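Local atomic coordinates of putative branched-chain amino acid ABC transporter (Rhodospirillum rubrum ATCC 11170, PDB entry 3HUT), a protein that probably binds branched-chain or related amino acids outside the cell membrane and hands them to an ABC transporter for uptake. Residues R29-R34 / I288-V293; D33-N36 / G40-G43; K233-D236 / A241-G244. All coordinates share one frame; numbering follows the deposited sequence.

Interactions 1 and 2 sit side by side in the N-terminal lobe of this two-lobed binding protein, their centres about 8 Å apart, and both use helix 18-37. They touch: Leu290 O lies 3.5 Å from Phe35 CZ, and Val293 CG1 lies 3.7 Å from Val41 CG2, so helix 277-296 packs on the end of helix 18-37 and on the loop after it. Interaction 3 belongs to the other lobe, across the chain's centre, with its centre about 36 Å from that of interaction 1 and about 42 Å from that of interaction 2. In relatives the amino acid binds in the cleft between the lobes; all three contacts are centred about 19 Å or more from the chain's centre.

Interaction 1: residues R29-R34 / I288-V293; sequences RLQLDR and IMLAAV
Leu290 pushes its branched end straight at helix 18-37, where it meets Leu32 and the aliphatic part of Gln31. The two leucines cross at roughly a right angle. CD1 of Leu290 does most of the touching: it lies 4.0 Å from Leu32 CA, against the backbone itself, and 4.1 Å from Leu32 CD1. Its sister methyl, CD2 of Leu290, also reaches Leu32 CD1, at 4.2 Å, so one methyl of Leu32, CD1, rests beside both methyls of Leu290. Leu32 leaves its helix at a slant to the contact, but with CG anti to the backbone N (chi1 -174°) its branch swings back to the partner.

Both helices belong to the first lobe of a type I periplasmic binding protein fold, an alpha/beta/alpha sandwich built round a parallel sheet. Leu290 also touches Leu7 of strand 5-11, which places this meeting of helices against the sheet. Helix 277-296 comes from late in the chain, so the contact joins the lobe's first helix to a segment some 250 residues further on, after the chain has built most of the second lobe.

Gln31 runs past Leu290 in the opposite direction, alongside it. Gln31 CG comes to 4.2 Å from Leu290 CD1, and a bend at chi2 (69°) then turns the amide away from the leucine. NE2 donates to the backbone oxygen of Tyr283, nearly two turns before Leu290 on the same helix, and the Gln31 side chain also touches Val286 there.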
ATOM      1  N   ARG A  29     -15.609  -7.912  -6.437  1.00 11.24           N
ATOM      2  CA  ARG A  29     -16.973  -7.966  -6.945  1.00 12.50           C
ATOM      3  C   ARG A  29     -17.447  -6.606  -7.457  1.00 10.54           C
ATOM      4  O   ARG A  29     -18.028  -6.509  -8.536  1.00  8.99           O
ATOM      5  CB  ARG A  29     -17.899  -8.473  -5.831  1.00 16.27           C
ATOM      6  CG  ARG A  29     -19.385  -8.194  -6.018  1.00 23.22           C
ATOM      7  CD  ARG A  29     -20.024  -9.059  -7.090  1.00 29.91           C
ATOM      8  NE  ARG A  29     -21.484  -8.985  -7.021  1.00 35.16           N
ATOM      9  CZ  ARG A  29     -22.311  -9.586  -7.870  1.00 37.80           C
ATOM     10  NH1 ARG A  29     -21.828 -10.314  -8.868  1.00 39.85           N
ATOM     11  NH2 ARG A  29     -23.625  -9.462  -7.719  1.00 39.35           N
ATOM     12  N   LEU A  30     -17.197  -5.559  -6.680  1.00  9.80           N
ATOM     13  CA  LEU A  30     -17.616  -4.213  -7.065  1.00 10.55           C
ATOM     14  C   LEU A  30     -16.964  -3.781  -8.381  1.00 10.71           C
ATOM     15  O   LEU A  30     -17.636  -3.305  -9.294  1.00 10.61           O
ATOM     16  CB  LEU A  30     -17.250  -3.224  -5.959  1.00 13.73           C
ATOM     17  CG  LEU A  30     -17.926  -1.852  -5.973  1.00 15.66           C
ATOM     18  CD1 LEU A  30     -19.431  -2.020  -5.859  1.00 16.96           C
ATOM     19  CD2 LEU A  30     -17.411  -1.025  -4.803  1.00 17.02           C
ATOM     20  N   GLN A  31     -15.649  -3.946  -8.466  1.00  9.92           N
ATOM     21  CA  GLN A  31     -14.891  -3.572  -9.658  1.00  8.16           C
ATOM     22  C   GLN A  31     -15.310  -4.389 -10.886  1.00  8.64           C
ATOM     23  O   GLN A  31     -15.579  -3.836 -11.960  1.00  7.01           O
ATOM     24  CB  GLN A  31     -13.398  -3.772  -9.390  1.00  8.69           C
ATOM     25  CG  GLN A  31     -12.452  -3.171 -10.425  1.00  9.53           C
ATOM     26  CD  GLN A  31     -12.445  -1.649 -10.414  1.00 10.60           C
ATOM     27  OE1 GLN A  31     -13.276  -1.003 -11.061  1.00 10.82           O
ATOM     28  NE2 GLN A  31     -11.505  -1.067  -9.668  1.00  8.56           N
ATOM     29  N   LEU A  32     -15.357  -5.708 -10.728  1.00  6.91           N
ATOM     30  CA  LEU A  32     -15.726  -6.589 -11.828  1.00  9.17           C
ATOM     31  C   LEU A  32     -17.119  -6.264 -12.352  1.00  9.92           C
ATOM     32  O   LEU A  32     -17.326  -6.138 -13.560  1.00 10.71           O
ATOM     33  CB  LEU A  32     -15.677  -8.053 -11.379  1.00  8.85           C
ATOM     34  CG  LEU A  32     -15.900  -9.085 -12.485  1.00 10.71           C
ATOM     35  CD1 LEU A  32     -14.753  -9.009 -13.488  1.00 12.40           C
ATOM     36  CD2 LEU A  32     -15.990 -10.472 -11.884  1.00  9.78           C
ATOM     37  N   ASP A  33     -18.080  -6.123 -11.446  1.00 12.56           N
ATOM     38  CA  ASP A  33     -19.435  -5.817 -11.868  1.00 13.73           C
ATOM     39  C   ASP A  33     -19.473  -4.520 -12.667  1.00 15.12           C
ATOM     40  O   ASP A  33     -20.138  -4.450 -13.702  1.00 15.22           O
ATOM     41  CB  ASP A  33     -20.373  -5.740 -10.657  1.00 14.88           C
ATOM     42  CG  ASP A  33     -20.700  -7.110 -10.087  1.00 16.63           C
ATOM     43  OD1 ASP A  33     -20.330  -8.130 -10.713  1.00 15.88           O
ATOM     44  OD2 ASP A  33     -21.332  -7.168  -9.014  1.00 17.73           O
ATOM     45  N   ARG A  34     -18.746  -3.501 -12.211  1.00 15.93           N
ATOM     46  CA  ARG A  34     -18.727  -2.226 -12.929  1.00 16.49           C
ATOM     47  C   ARG A  34     -18.116  -2.400 -14.309  1.00 14.90           C
ATOM     48  O   ARG A  34     -18.651  -1.906 -15.302  1.00 15.24           O
ATOM     49  CB  ARG A  34     -17.923  -1.168 -12.168  1.00 19.11           C
ATOM     50  CG  ARG A  34     -18.466  -0.837 -10.799  1.00 25.81           C
ATOM     51  CD  ARG A  34     -17.874   0.458 -10.271  1.00 30.03           C
ATOM     52  NE  ARG A  34     -17.967   0.539  -8.816  1.00 34.95           N
ATOM     53  CZ  ARG A  34     -17.627   1.607  -8.098  1.00 36.32           C
ATOM     54  NH1 ARG A  34     -17.178   2.702  -8.698  1.00 36.76           N
ATOM     55  NH2 ARG A  34     -17.713   1.569  -6.775  1.00 35.18           N
ATOM     56  N   ILE A 288      -6.755  -2.552 -12.192  1.00  8.58           N
ATOM     57  CA  ILE A 288      -5.533  -2.480 -12.984  1.00  8.24           C
ATOM     58  C   ILE A 288      -5.485  -3.662 -13.948  1.00  8.96           C
ATOM     59  O   ILE A 288      -5.152  -3.507 -15.128  1.00  8.21           O
ATOM     60  CB  ILE A 288      -4.275  -2.500 -12.073  1.00  8.40           C
ATOM     61  CG1 ILE A 288      -4.176  -1.172 -11.311  1.00  7.59           C
ATOM     62  CG2 ILE A 288      -3.008  -2.736 -12.916  1.00  5.38           C
ATOM     63  CD1 ILE A 288      -3.058  -1.107 -10.281  1.00  6.57           C
HETATM   64  N   MSE A 289      -5.824  -4.841 -13.435  1.00  9.29           N
HETATM   65  CA  MSE A 289      -5.830  -6.059 -14.241  1.00 11.39           C
HETATM   66  C   MSE A 289      -6.844  -5.967 -15.382  1.00  8.87           C
HETATM   67  O   MSE A 289      -6.517  -6.233 -16.539  1.00 10.14           O
HETATM   68  CB  MSE A 289      -6.158  -7.265 -13.355  1.00 14.13           C
HETATM   69  CG  MSE A 289      -6.195  -8.603 -14.082  1.00 19.35           C
HETATM   70 SE   MSE A 289      -4.465  -9.161 -14.760  1.00 30.90          SE
HETATM   71  CE  MSE A 289      -3.757  -9.963 -13.143  1.00 24.13           C
ATOM     72  N   LEU A 290      -8.073  -5.580 -15.055  1.00  9.03           N
ATOM     73  CA  LEU A 290      -9.126  -5.467 -16.054  1.00  7.46           C
ATOM     74  C   LEU A 290      -8.797  -4.450 -17.142  1.00  7.39           C
ATOM     75  O   LEU A 290      -9.053  -4.687 -18.319  1.00  8.77           O
ATOM     76  CB  LEU A 290     -10.456  -5.115 -15.378  1.00  7.43           C
ATOM     77  CG  LEU A 290     -11.041  -6.223 -14.492  1.00  8.82           C
ATOM     78  CD1 LEU A 290     -12.267  -5.712 -13.738  1.00  8.12           C
ATOM     79  CD2 LEU A 290     -11.405  -7.420 -15.362  1.00  9.65           C
ATOM     80  N   ALA A 291      -8.229  -3.316 -16.759  1.00  7.66           N
ATOM     81  CA  ALA A 291      -7.871  -2.305 -17.746  1.00  8.15           C
ATOM     82  C   ALA A 291      -6.837  -2.902 -18.703  1.00  8.84           C
ATOM     83  O   ALA A 291      -6.899  -2.682 -19.910  1.00  7.70           O
ATOM     84  CB  ALA A 291      -7.305  -1.065 -17.058  1.00  9.76           C
ATOM     85  N   ALA A 292      -5.896  -3.664 -18.156  1.00  7.47           N
ATOM     86  CA  ALA A 292      -4.859  -4.293 -18.973  1.00  8.68           C
ATOM     87  C   ALA A 292      -5.497  -5.298 -19.938  1.00  9.11           C
ATOM     88  O   ALA A 292      -5.125  -5.371 -21.113  1.00  9.69           O
ATOM     89  CB  ALA A 292      -3.843  -4.991 -18.074  1.00  8.35           C
ATOM     90  N   VAL A 293      -6.453  -6.078 -19.441  1.00  9.08           N
ATOM     91  CA  VAL A 293      -7.140  -7.048 -20.288  1.00  9.40           C
ATOM     92  C   VAL A 293      -7.879  -6.268 -21.377  1.00 10.51           C
ATOM     93  O   VAL A 293      -7.896  -6.664 -22.543  1.00 11.78           O
ATOM     94  CB  VAL A 293      -8.167  -7.894 -19.482  1.00 10.73           C
ATOM     95  CG1 VAL A 293      -8.891  -8.858 -20.417  1.00  9.79           C
ATOM     96  CG2 VAL A 293      -7.460  -8.677 -18.376  1.00  6.56           C
TER

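Interaction 2: residues D33-N36 / G40-G43; sequences DRFN and GVGG
Phe35 O accepts a hydrogen bond from Gly40 N (3.1 Å, N-H...O angle 150°), so the chain folds back as it leaves helix 18-37. This bond from residue i+5 to residue i closes the turn at the C-terminal end of the helix, in the helix-to-strand connection of an alpha/beta lobe that leads on to strand 46-52. The donor stands tilted 29° from the plane of the Phe35 carbonyl. Gly40 itself has a positive phi of 55°, a conformation that glycine adopts easily.

Beyond this turn, the Phe35 ring lies along the emerging loop. Phe35 places CG beside its own carbonyl carbon, opposite the backbone N, which sends the ring along the chain toward Gly40, and Phe35 CE2 comes to 3.7 Å from Gly40 C. Val41 meets the edge of the ring near its plane: Val41 CG2 lies 3.8 Å from Phe35 CE2. The same ring also touches Leu290 of helix 277-296 and Val46 of strand 46-52. With the ring cut back to an alanine here, a gap is likely to open between the loop, helix 277-296 and strand 46-52, and the Val41 methyl would lose its aromatic neighbour.

Asn36 turns its amide to the far end of the loop, where OD1 takes the backbone N-H of Val46. Over one face of the Phe35 ring, toward the rim, a water donates to Phe35 O and to Gly40 O, each 2.8 Å from the water oxygen.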
ATOM      1  N   ASP A  33     -18.080  -6.123 -11.446  1.00 12.56           N
ATOM      2  CA  ASP A  33     -19.435  -5.817 -11.868  1.00 13.73           C
ATOM      3  C   ASP A  33     -19.473  -4.520 -12.667  1.00 15.12           C
ATOM      4  O   ASP A  33     -20.138  -4.450 -13.702  1.00 15.22           O
ATOM      5  CB  ASP A  33     -20.373  -5.740 -10.657  1.00 14.88           C
ATOM      6  CG  ASP A  33     -20.700  -7.110 -10.087  1.00 16.63           C
ATOM      7  OD1 ASP A  33     -20.330  -8.130 -10.713  1.00 15.88           O
ATOM      8  OD2 ASP A  33     -21.332  -7.168  -9.014  1.00 17.73           O
ATOM      9  N   ARG A  34     -18.746  -3.501 -12.211  1.00 15.93           N
ATOM     10  CA  ARG A  34     -18.727  -2.226 -12.929  1.00 16.49           C
ATOM     11  C   ARG A  34     -18.116  -2.400 -14.309  1.00 14.90           C
ATOM     12  O   ARG A  34     -18.651  -1.906 -15.302  1.00 15.24           O
ATOM     13  CB  ARG A  34     -17.923  -1.168 -12.168  1.00 19.11           C
ATOM     14  CG  ARG A  34     -18.466  -0.837 -10.799  1.00 25.81           C
ATOM     15  CD  ARG A  34     -17.874   0.458 -10.271  1.00 30.03           C
ATOM     16  NE  ARG A  34     -17.967   0.539  -8.816  1.00 34.95           N
ATOM     17  CZ  ARG A  34     -17.627   1.607  -8.098  1.00 36.32           C
ATOM     18  NH1 ARG A  34     -17.178   2.702  -8.698  1.00 36.76           N
ATOM     19  NH2 ARG A  34     -17.713   1.569  -6.775  1.00 35.18           N
ATOM     20  N   PHE A  35     -16.989  -3.102 -14.362  1.00 13.71           N
ATOM     21  CA  PHE A  35     -16.286  -3.347 -15.615  1.00 13.38           C
ATOM     22  C   PHE A  35     -17.203  -4.035 -16.628  1.00 14.54           C
ATOM     23  O   PHE A  35     -17.354  -3.567 -17.757  1.00 13.54           O
ATOM     24  CB  PHE A  35     -15.051  -4.218 -15.357  1.00 12.72           C
ATOM     25  CG  PHE A  35     -14.174  -4.409 -16.565  1.00 14.14           C
ATOM     26  CD1 PHE A  35     -13.322  -3.395 -16.991  1.00 14.94           C
ATOM     27  CD2 PHE A  35     -14.203  -5.604 -17.276  1.00 13.87           C
ATOM     28  CE1 PHE A  35     -12.506  -3.570 -18.110  1.00 17.13           C
ATOM     29  CE2 PHE A  35     -13.396  -5.789 -18.392  1.00 15.09           C
ATOM     30  CZ  PHE A  35     -12.546  -4.770 -18.812  1.00 15.34           C
ATOM     31  N   ASN A  36     -17.813  -5.145 -16.229  1.00 13.93           N
ATOM     32  CA  ASN A  36     -18.700  -5.866 -17.132  1.00 15.67           C
ATOM     33  C   ASN A  36     -19.905  -5.016 -17.516  1.00 16.73           C
ATOM     34  O   ASN A  36     -20.354  -5.047 -18.662  1.00 18.58           O
ATOM     35  CB  ASN A  36     -19.157  -7.183 -16.502  1.00 15.67           C
ATOM     36  CG  ASN A  36     -18.040  -8.214 -16.434  1.00 14.70           C
ATOM     37  OD1 ASN A  36     -17.241  -8.337 -17.362  1.00 15.85           O
ATOM     38  ND2 ASN A  36     -17.991  -8.969 -15.344  1.00 12.36           N
ATOM     39  N   GLY A  40     -17.518  -4.881 -20.602  1.00 18.85           N
ATOM     40  CA  GLY A  40     -16.455  -5.870 -20.567  1.00 18.56           C
ATOM     41  C   GLY A  40     -15.316  -5.521 -21.508  1.00 17.78           C
ATOM     42  O   GLY A  40     -14.912  -4.362 -21.610  1.00 15.97           O
ATOM     43  N   VAL A  41     -14.792  -6.533 -22.190  1.00 19.39           N
ATOM     44  CA  VAL A  41     -13.701  -6.347 -23.137  1.00 20.67           C
ATOM     45  C   VAL A  41     -14.296  -6.419 -24.534  1.00 22.90           C
ATOM     46  O   VAL A  41     -14.465  -7.505 -25.095  1.00 22.95           O
ATOM     47  CB  VAL A  41     -12.634  -7.449 -22.990  1.00 21.34           C
ATOM     48  CG1 VAL A  41     -11.492  -7.206 -23.963  1.00 22.24           C
ATOM     49  CG2 VAL A  41     -12.116  -7.481 -21.562  1.00 22.19           C
ATOM     50  N   GLY A  42     -14.624  -5.257 -25.087  1.00 23.30           N
ATOM     51  CA  GLY A  42     -15.216  -5.217 -26.410  1.00 24.97           C
ATOM     52  C   GLY A  42     -16.487  -6.042 -26.463  1.00 24.41           C
ATOM     53  O   GLY A  42     -16.779  -6.685 -27.470  1.00 26.37           O
ATOM     54  N   GLY A  43     -17.245  -6.033 -25.371  1.00 23.51           N
ATOM     55  CA  GLY A  43     -18.483  -6.791 -25.331  1.00 21.98           C
ATOM     56  C   GLY A  43     -18.347  -8.167 -24.706  1.00 21.64           C
ATOM     57  O   GLY A  43     -19.348  -8.810 -24.395  1.00 21.52           O
TER
HETATM   58  O   HOH W   1     -15.699  -2.381 -19.722  1.00 20.63           O

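Interaction 3: residues K233-D236 / A241-G244; sequences KFID and AVEG
The short helix 232-238 and the loop after it form the connection of a beta-alpha-beta crossover in the second lobe, between the neighbouring parallel strands 223-225 and 246-249. Val242, in a 3-10 turn just past the helix, points back at it and fits both branches against Phe234 and Ile235.

CG1 of Val242 sits over one face of the Phe234 ring in a CH-pi contact, 3.7 Å from the ring centroid and 23° off the normal. This methyl, Val242 CG1, is set toward the rim, 3.5 Å from Phe234 CZ. CB of Val242 follows at the same rim, 3.7 Å from Phe234 CE2. The ring gets there because the Phe234 side chain sets off opposite its backbone N (chi1 -178°), which swings it out past the helix toward the turn, where it runs alongside the valine in the opposite sense.

The other methyl, Val242 CG2, turns to the helix backbone: it lies 3.9 Å from Phe234 O and 4.0 Å from Ile235 CA. Ile235 adds its CG1 at 4.3 Å from Val242 CG2, a looser touch. Val242 thus straddles the helix side, one branch on the Phe234 ring and one on the backbone at Phe234 and Ile235.

Phe234 is also covered by Tyr204, Ala207 and Leu211 of helix 204-216. Glu243, next to the valine, accepts from the backbone N-H groups of Glu342 and Gly343 with its two carboxylate oxygens. The Phe234-Ile235-Val242 packing closes the helix-to-strand end of a beta-alpha-beta crossover, the repeating connection of the alpha/beta lobes of type I periplasmic binding proteins.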
ATOM      1  N   LYS A 233      -7.583   5.588  15.242  1.00  6.51           N
ATOM      2  CA  LYS A 233      -7.017   5.299  16.554  1.00  7.67           C
ATOM      3  C   LYS A 233      -5.869   6.239  16.904  1.00  6.61           C
ATOM      4  O   LYS A 233      -5.619   6.500  18.076  1.00  6.19           O
ATOM      5  CB  LYS A 233      -6.551   3.839  16.629  1.00  9.48           C
ATOM      6  CG  LYS A 233      -7.697   2.842  16.489  1.00 12.73           C
ATOM      7  CD  LYS A 233      -7.230   1.391  16.513  1.00 17.62           C
ATOM      8  CE  LYS A 233      -6.893   0.900  17.921  1.00 24.03           C
ATOM      9  NZ  LYS A 233      -5.609   1.436  18.475  1.00 27.68           N
ATOM     10  N   PHE A 234      -5.177   6.753  15.891  1.00  7.02           N
ATOM     11  CA  PHE A 234      -4.070   7.671  16.139  1.00  7.49           C
ATOM     12  C   PHE A 234      -4.610   8.884  16.886  1.00  8.38           C
ATOM     13  O   PHE A 234      -3.986   9.385  17.822  1.00  9.17           O
ATOM     14  CB  PHE A 234      -3.425   8.110  14.818  1.00  6.79           C
ATOM     15  CG  PHE A 234      -2.243   9.025  14.991  1.00  8.41           C
ATOM     16  CD1 PHE A 234      -1.180   8.667  15.824  1.00  9.12           C
ATOM     17  CD2 PHE A 234      -2.174  10.231  14.298  1.00  8.50           C
ATOM     18  CE1 PHE A 234      -0.062   9.493  15.962  1.00  8.64           C
ATOM     19  CE2 PHE A 234      -1.065  11.068  14.427  1.00  7.39           C
ATOM     20  CZ  PHE A 234      -0.004  10.697  15.259  1.00 10.90           C
ATOM     21  N   ILE A 235      -5.789   9.336  16.479  1.00  8.20           N
ATOM     22  CA  ILE A 235      -6.425  10.486  17.103  1.00  8.77           C
ATOM     23  C   ILE A 235      -7.099  10.094  18.422  1.00  8.17           C
ATOM     24  O   ILE A 235      -7.012  10.825  19.405  1.00  8.15           O
ATOM     25  CB  ILE A 235      -7.458  11.116  16.141  1.00  8.35           C
ATOM     26  CG1 ILE A 235      -6.731  11.594  14.875  1.00 11.37           C
ATOM     27  CG2 ILE A 235      -8.196  12.262  16.826  1.00  8.95           C
ATOM     28  CD1 ILE A 235      -7.651  12.051  13.763  1.00 15.26           C
ATOM     29  N   ASP A 236      -7.761   8.944  18.452  1.00  7.71           N
ATOM     30  CA  ASP A 236      -8.410   8.513  19.683  1.00  8.48           C
ATOM     31  C   ASP A 236      -7.371   8.305  20.780  1.00  8.45           C
ATOM     32  O   ASP A 236      -7.642   8.556  21.954  1.00  9.66           O
ATOM     33  CB  ASP A 236      -9.184   7.207  19.485  1.00 10.13           C
ATOM     34  CG  ASP A 236     -10.286   7.328  18.457  1.00 11.49           C
ATOM     35  OD1 ASP A 236     -10.960   8.378  18.420  1.00 14.67           O
ATOM     36  OD2 ASP A 236     -10.482   6.362  17.694  1.00 14.25           O
ATOM     37  N   ALA A 241      -2.552  16.021  21.502  1.00  7.65           N
ATOM     38  CA  ALA A 241      -1.135  15.851  21.199  1.00  8.67           C
ATOM     39  C   ALA A 241      -0.801  15.538  19.739  1.00  8.26           C
ATOM     40  O   ALA A 241       0.324  15.784  19.301  1.00  8.11           O
ATOM     41  CB  ALA A 241      -0.529  14.782  22.112  1.00  8.88           C
ATOM     42  N   VAL A 242      -1.755  15.006  18.981  1.00  8.50           N
ATOM     43  CA  VAL A 242      -1.469  14.683  17.584  1.00  7.69           C
ATOM     44  C   VAL A 242      -1.923  15.747  16.590  1.00  9.34           C
ATOM     45  O   VAL A 242      -1.753  15.588  15.377  1.00  8.53           O
ATOM     46  CB  VAL A 242      -2.061  13.298  17.184  1.00 10.76           C
ATOM     47  CG1 VAL A 242      -1.414  12.204  18.035  1.00  9.70           C
ATOM     48  CG2 VAL A 242      -3.577  13.283  17.348  1.00  8.85           C
ATOM     49  N   GLU A 243      -2.492  16.837  17.094  1.00  8.56           N
ATOM     50  CA  GLU A 243      -2.931  17.918  16.218  1.00  8.77           C
ATOM     51  C   GLU A 243      -1.713  18.479  15.488  1.00  9.93           C
ATOM     52  O   GLU A 243      -0.673  18.714  16.101  1.00 11.64           O
ATOM     53  CB  GLU A 243      -3.588  19.033  17.033  1.00  9.87           C
ATOM     54  CG  GLU A 243      -4.972  18.695  17.555  1.00 10.03           C
ATOM     55  CD  GLU A 243      -6.020  18.698  16.462  1.00 11.64           C
ATOM     56  OE1 GLU A 243      -6.239  19.769  15.856  1.00 12.75           O
ATOM     57  OE2 GLU A 243      -6.626  17.637  16.210  1.00  9.79           O
ATOM     58  N   GLY A 244      -1.838  18.685  14.182  1.00  8.21           N
ATOM     59  CA  GLY A 244      -0.728  19.227  13.427  1.00  7.56           C
ATOM     60  C   GLY A 244       0.220  18.207  12.821  1.00  7.38           C
ATOM     61  O   GLY A 244       1.062  18.569  12.002  1.00  8.34           O
TER